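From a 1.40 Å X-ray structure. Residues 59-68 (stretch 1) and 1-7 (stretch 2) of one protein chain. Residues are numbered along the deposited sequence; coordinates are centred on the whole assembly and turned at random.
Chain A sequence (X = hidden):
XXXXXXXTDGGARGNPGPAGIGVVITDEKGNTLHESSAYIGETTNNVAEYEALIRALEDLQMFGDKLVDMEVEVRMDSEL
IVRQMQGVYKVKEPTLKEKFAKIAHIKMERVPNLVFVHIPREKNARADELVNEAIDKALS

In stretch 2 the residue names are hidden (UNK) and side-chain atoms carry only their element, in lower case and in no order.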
# COMPACT_ATOMS: atom_id res chain seq x y z
N ASP A 59 -2.49 9.01 2.46
CA ASP A 59 -1.60 9.43 3.55
C ASP A 59 -0.60 10.44 3.02
O ASP A 59 -0.28 11.42 3.68
CB ASP A 59 -0.84 8.22 4.09
CG ASP A 59 -1.74 7.25 4.86
OD1 ASP A 59 -2.76 7.67 5.43
OD2 ASP A 59 -1.28 6.11 5.06
N LEU A 60 -0.06 10.16 1.83
CA LEU A 60 0.95 11.05 1.26
C LEU A 60 0.50 12.51 1.21
O LEU A 60 1.34 13.42 1.29
CB LEU A 60 1.36 10.57 -0.13
CG LEU A 60 2.33 9.39 -0.14
CD1 LEU A 60 2.65 8.99 -1.58
CD2 LEU A 60 3.60 9.79 0.61
N GLN A 61 -0.78 12.76 0.94
CA GLN A 61 -1.25 14.14 0.86
C GLN A 61 -1.00 14.93 2.13
O GLN A 61 -0.90 16.15 2.11
CB GLN A 61 -2.73 14.19 0.51
CG GLN A 61 -3.09 13.47 -0.77
CD GLN A 61 -4.03 14.28 -1.64
OE1 GLN A 61 -3.60 15.12 -2.43
NE2 GLN A 61 -5.33 14.14 -1.40
N MET A 62 -0.87 14.23 3.26
CA MET A 62 -0.68 14.93 4.51
C MET A 62 0.70 15.56 4.69
O MET A 62 0.87 16.44 5.53
CB MET A 62 -1.02 14.01 5.68
CG MET A 62 -2.47 13.52 5.64
SD MET A 62 -3.69 14.83 5.92
CE MET A 62 -3.69 14.82 7.72
N PHE A 63 1.64 15.18 3.83
CA PHE A 63 2.96 15.82 3.81
C PHE A 63 2.89 17.22 3.23
O PHE A 63 3.84 17.99 3.38
CB PHE A 63 3.98 14.96 3.04
CG PHE A 63 4.44 13.75 3.79
CD1 PHE A 63 5.38 13.87 4.81
CD2 PHE A 63 3.98 12.48 3.45
CE1 PHE A 63 5.84 12.74 5.49
CE2 PHE A 63 4.47 11.35 4.08
CZ PHE A 63 5.38 11.48 5.13
N GLY A 64 1.86 17.48 2.43
CA GLY A 64 1.62 18.80 1.90
C GLY A 64 2.86 19.32 1.23
O GLY A 64 3.36 18.71 0.28
N ASP A 65 3.36 20.44 1.73
CA ASP A 65 4.48 21.12 1.11
C ASP A 65 5.73 20.25 0.97
O ASP A 65 6.44 20.34 -0.02
CB ASP A 65 4.80 22.45 1.82
CG ASP A 65 5.22 22.27 3.28
OD1 ASP A 65 4.82 21.28 3.95
OD2 ASP A 65 5.86 23.20 3.81
N LYS A 66 5.91 19.33 1.92
CA LYS A 66 7.13 18.51 1.97
C LYS A 66 7.16 17.48 0.85
O LYS A 66 8.20 16.91 0.55
CB LYS A 66 7.26 17.82 3.33
CG LYS A 66 7.64 18.74 4.48
CD LYS A 66 9.14 18.78 4.68
CE LYS A 66 9.72 20.11 4.23
NZ LYS A 66 9.39 21.21 5.18
N LEU A 67 6.03 17.31 0.17
CA LEU A 67 5.92 16.32 -0.89
C LEU A 67 6.53 16.80 -2.20
O LEU A 67 6.87 16.00 -3.07
CB LEU A 67 4.46 15.91 -1.09
CG LEU A 67 4.18 14.59 -1.82
CD1 LEU A 67 4.77 13.40 -1.06
CD2 LEU A 67 2.68 14.42 -2.00
N VAL A 68 6.70 18.11 -2.33
CA VAL A 68 7.11 18.69 -3.61
C VAL A 68 8.56 18.32 -3.95
O VAL A 68 9.47 18.49 -3.13
CB VAL A 68 6.94 20.22 -3.63
CG1 VAL A 68 7.42 20.78 -4.96
CG2 VAL A 68 5.48 20.60 -3.39
N UNK A 1 13.00 15.08 5.63
CA UNK A 1 13.45 13.86 4.92
C UNK A 1 14.07 14.20 3.56
O UNK A 1 13.81 15.28 3.02
c UNK A 1 12.28 12.87 4.78
c UNK A 1 9.42 14.07 5.47
s UNK A 1 10.23 14.59 3.96
c UNK A 1 11.31 13.17 3.66
N UNK A 2 14.80 13.25 2.97
CA UNK A 2 15.22 13.34 1.56
C UNK A 2 14.60 12.27 0.68
O UNK A 2 14.75 12.28 -0.54
c UNK A 2 17.46 14.26 2.31
o UNK A 2 18.60 14.04 2.72
n UNK A 2 16.85 15.43 2.49
c UNK A 2 16.74 13.26 1.43
N UNK A 3 14.01 11.26 1.30
CA UNK A 3 13.22 10.29 0.57
C UNK A 3 12.12 9.81 1.48
O UNK A 3 12.25 9.86 2.70
n UNK A 3 16.27 6.27 -2.32
c UNK A 3 14.18 6.90 -1.12
c UNK A 3 14.07 9.10 0.14
c UNK A 3 13.37 8.16 -0.85
c UNK A 3 15.65 7.22 -1.36
N UNK A 4 11.00 9.46 0.86
CA UNK A 4 9.89 8.86 1.57
C UNK A 4 9.74 7.41 1.11
O UNK A 4 9.63 7.15 -0.09
c UNK A 4 7.38 8.89 1.89
c UNK A 4 8.68 11.04 1.95
c UNK A 4 8.58 9.64 1.32
c UNK A 4 7.48 11.96 1.60
N UNK A 5 9.89 6.49 2.05
CA UNK A 5 9.79 5.06 1.76
C UNK A 5 8.51 4.52 2.38
O UNK A 5 8.26 4.68 3.58
c UNK A 5 11.01 4.28 2.34
c UNK A 5 13.55 4.35 2.46
c UNK A 5 10.87 2.78 2.03
c UNK A 5 12.31 4.82 1.73
N UNK A 6 7.69 3.89 1.54
CA UNK A 6 6.38 3.40 1.95
C UNK A 6 6.38 1.88 1.86
O UNK A 6 6.94 1.33 0.90
c UNK A 6 4.33 6.10 0.01
c UNK A 6 5.28 3.95 1.02
c UNK A 6 5.24 5.48 1.06
c UNK A 6 3.92 3.38 1.41
N UNK A 7 5.89 1.20 2.89
CA UNK A 7 5.60 -0.23 2.82
C UNK A 7 4.09 -0.40 2.93
O UNK A 7 3.46 0.21 3.80
c UNK A 7 9.97 -1.61 3.85
o UNK A 7 11.84 -0.19 4.37
c UNK A 7 6.22 -0.98 4.00
c UNK A 7 8.59 -1.78 3.72
c UNK A 7 7.71 -0.80 4.15
c UNK A 7 10.46 -0.40 4.30
c UNK A 7 8.23 0.42 4.59
c UNK A 7 9.61 0.60 4.74

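Position 1 carries four side-chain atoms in an unbranched run, two carbons, a sulfur and a last carbon. The terminal carbon lies 3.8 Å from Phe 63 CE1, and the sulfur 4.4 Å from Lys 66 CD. A thioether in an unbranched chain is methionine, Met 1. Its CA-to-CB bond points sideways, but the flexible chain, with chi values of 80°, -73° and -58°, brings its end nearer, so that CE meets the aromatic ring.

Position 2 has two side-chain carbons, the second bearing one oxygen and one nitrogen, and does not touch stretch 1. This short amide is asparagine, Asn 2. It is exposed, a setting in which a polar amide is easily accommodated.

At position 3 four carbons run in a row to a nitrogen, out of reach of stretch 1. This is lysine, Lys 3. The long chain suits a partly exposed site, where NZ is hydrogen-bonded elsewhere in the structure.

Position 4 shows four carbons, forked at the first, with one arm two carbons long. The end of that arm lies over one face of the Phe 63 ring and near Leu 67 CD1; the short arm nears Leu 60 CD2. This is isoleucine, Ile 4, which points toward stretch 1 and has the largest covered area in stretch 2, 68 Å². Ile 4 CD1 is 3.9 Å from the Phe 63 ring centroid and only 8° off the ring normal, a CH-pi contact. Ile 4 CD1 lies 4.1 Å from Leu 67 CD1, and Ile 4 CG2 lies 4.1 Å from Leu 60 CD2. The forked side chain fills the space between Leu 60, Phe 63 and Leu 67.

Position 5 has the same forked set of four carbons. It is buried but does not reach stretch 1, as expected where successive strand residues alternate sides. It is again isoleucine, Ile 5.

Position 6 repeats the pattern, with the end of the longer arm 3.7 Å from Leu 60 CD1. It is isoleucine, Ile 6, whose wholly apolar side chain points toward stretch 1 and suits a buried place against Leu 60.

Position 7 has one carbon leading to a six-carbon ring that bears an oxygen, out of reach of stretch 1. It is tyrosine, Tyr 7. Partly exposed, it combines an apolar ring with a hydroxyl hydrogen-bonded elsewhere in the structure.

The contact is made by side chains packing, with no hydrogen bonds across it. Strand alternation sends Ile 4 and Ile 6 toward stretch 1, and Met 1 extends the apolar surface past Phe 63 to the aliphatic part of Lys 66. Together the two stretches bury 284 Å².

Stretch 2 1-7: MNKIIIY
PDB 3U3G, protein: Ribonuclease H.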